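Local coordinates for PadR family transcriptional regulator (Streptococcus pneumoniae, PDB 5ZQH), which probably binds DNA as a dimeric transcriptional regulator of the PadR family, with a winged helix-turn-helix fold, at residues W56-M61 with Y72-K77. Sequence-based numbering, arbitrary orientation.
Sequences WIRGDM and YFSLMK
Ile57 to Asp60 pair with Leu75 to Tyr72 as antiparallel strands, with Arg58–Ser74 and Asp60–Tyr72 the hydrogen-bonded pairs. Each of these two pairs is joined by two backbone bonds; Arg58 N to Ser74 O is 2.8 Å. Past the strand end, Met76 N donates to Trp56 O from above the carbonyl plane.

On one face, Ile57 CD1 rests 3.6 Å from Phe73 CD1. The chi1 of Ile57 (64°) sets CG1, which carries CD1, between the backbone N and the carbonyl carbon. Its other branch, CG2, meets Leu75 CD2 at 3.7 Å. Gly59 lies across from Phe73, and its CA packs 3.9 Å from Phe73 CD1. Leu48 of helix 45-53 touches both Ile57 and Phe73, which are buried.

The face of Arg58, Asp60 and Ser74 is more polar. Arg58 CG passes 3.6 Å from Ser74 OG. Asp60 OD2 sits over the centre of one guanidinium face of Arg58, and Asp60 OD1 lies 3.1 Å from Arg58 NH2, a salt bridge of charges alone. A water lies within hydrogen-bonding distance of Asp60 OD2, Tyr72 O and Ser74 OG, bridging the two strands. Met76 SD lies 3.8 Å from Arg58 CB.

The two strands form the beta hairpin that follows helix 45-53, the wing of a winged helix-turn-helix domain as in PadR regulators.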
# COMPACT_ATOMS: atom_id res chain seq x y z
N TRP A 56 -18.10 6.74 -2.48
CA TRP A 56 -16.99 7.09 -3.38
C TRP A 56 -17.39 6.79 -4.82
O TRP A 56 -17.03 7.52 -5.75
CB TRP A 56 -15.73 6.31 -3.01
CG TRP A 56 -15.11 6.64 -1.67
CD1 TRP A 56 -15.61 7.47 -0.69
CD2 TRP A 56 -13.88 6.11 -1.14
NE1 TRP A 56 -14.77 7.49 0.39
CE2 TRP A 56 -13.70 6.67 0.15
CE3 TRP A 56 -12.91 5.23 -1.64
CZ2 TRP A 56 -12.59 6.37 0.95
CZ3 TRP A 56 -11.80 4.93 -0.83
CH2 TRP A 56 -11.65 5.50 0.44
N ILE A 57 -18.14 5.71 -5.00
CA ILE A 57 -18.70 5.32 -6.30
C ILE A 57 -20.21 5.11 -6.18
O ILE A 57 -20.74 4.98 -5.07
CB ILE A 57 -18.01 4.07 -6.90
CG1 ILE A 57 -18.23 2.83 -6.02
CG2 ILE A 57 -16.53 4.34 -7.15
CD1 ILE A 57 -17.86 1.50 -6.66
N ARG A 58 -20.90 5.08 -7.32
CA ARG A 58 -22.33 4.75 -7.34
C ARG A 58 -22.65 3.70 -8.39
O ARG A 58 -22.07 3.70 -9.49
CB ARG A 58 -23.20 6.01 -7.51
CG ARG A 58 -23.07 6.77 -8.83
CD ARG A 58 -23.87 8.06 -8.78
NE ARG A 58 -25.32 7.84 -8.71
CZ ARG A 58 -26.21 8.31 -9.59
NH1 ARG A 58 -25.83 9.03 -10.63
NH2 ARG A 58 -27.51 8.05 -9.42
N GLY A 59 -23.58 2.80 -8.04
CA GLY A 59 -24.06 1.76 -8.94
C GLY A 59 -25.45 2.07 -9.47
O GLY A 59 -26.38 2.28 -8.70
N ASP A 60 -25.56 2.12 -10.80
CA ASP A 60 -26.84 2.36 -11.48
C ASP A 60 -27.08 1.31 -12.56
O ASP A 60 -26.16 0.92 -13.28
CB ASP A 60 -26.88 3.77 -12.09
CG ASP A 60 -26.76 4.88 -11.05
OD1 ASP A 60 -27.70 5.08 -10.25
OD2 ASP A 60 -25.72 5.55 -11.03
N MET A 61 -28.33 0.85 -12.66
CA MET A 61 -28.71 -0.20 -13.61
C MET A 61 -28.94 0.37 -15.01
O MET A 61 -29.76 1.28 -15.18
CB MET A 61 -29.97 -0.93 -13.13
CG MET A 61 -29.82 -1.71 -11.82
SD MET A 61 -28.60 -3.04 -11.81
CE MET A 61 -29.09 -4.04 -13.22
N TYR A 72 -23.68 -0.58 -13.42
CA TYR A 72 -22.49 0.18 -13.78
C TYR A 72 -22.04 1.09 -12.65
O TYR A 72 -22.84 1.85 -12.09
CB TYR A 72 -22.72 0.99 -15.05
CG TYR A 72 -22.57 0.21 -16.33
CD1 TYR A 72 -23.66 -0.47 -16.90
CD2 TYR A 72 -21.34 0.16 -17.00
CE1 TYR A 72 -23.53 -1.17 -18.09
CE2 TYR A 72 -21.20 -0.55 -18.18
CZ TYR A 72 -22.30 -1.21 -18.72
OH TYR A 72 -22.16 -1.92 -19.90
N PHE A 73 -20.76 1.01 -12.31
CA PHE A 73 -20.16 1.86 -11.29
C PHE A 73 -19.47 3.07 -11.91
O PHE A 73 -18.70 2.94 -12.87
CB PHE A 73 -19.18 1.06 -10.42
CG PHE A 73 -19.81 -0.08 -9.68
CD1 PHE A 73 -20.59 0.14 -8.54
CD2 PHE A 73 -19.62 -1.40 -10.12
CE1 PHE A 73 -21.18 -0.92 -7.86
CE2 PHE A 73 -20.20 -2.46 -9.43
CZ PHE A 73 -20.98 -2.22 -8.30
N SER A 74 -19.79 4.25 -11.38
CA SER A 74 -19.16 5.52 -11.76
C SER A 74 -18.75 6.29 -10.50
O SER A 74 -19.35 6.10 -9.43
CB SER A 74 -20.11 6.36 -12.61
OG SER A 74 -21.33 6.57 -11.92
N LEU A 75 -17.74 7.15 -10.62
CA LEU A 75 -17.22 7.91 -9.48
C LEU A 75 -18.17 9.01 -8.98
O LEU A 75 -18.79 9.73 -9.76
CB LEU A 75 -15.85 8.52 -9.81
CG LEU A 75 -14.60 7.65 -9.94
CD1 LEU A 75 -13.42 8.55 -10.27
CD2 LEU A 75 -14.29 6.84 -8.69
N MET A 76 -18.27 9.09 -7.65
CA MET A 76 -18.96 10.19 -6.96
C MET A 76 -17.94 11.32 -6.82
O MET A 76 -16.79 11.18 -7.26
CB MET A 76 -19.41 9.72 -5.58
CG MET A 76 -20.85 10.03 -5.20
SD MET A 76 -21.80 8.51 -5.03
CE MET A 76 -23.19 9.05 -4.04
N LYS A 77 -18.36 12.44 -6.22
CA LYS A 77 -17.46 13.58 -5.97
C LYS A 77 -16.28 13.18 -5.07
O LYS A 77 -15.13 13.53 -5.37
CB LYS A 77 -18.24 14.77 -5.38
O HOH W 1 -23.23 4.71 -12.28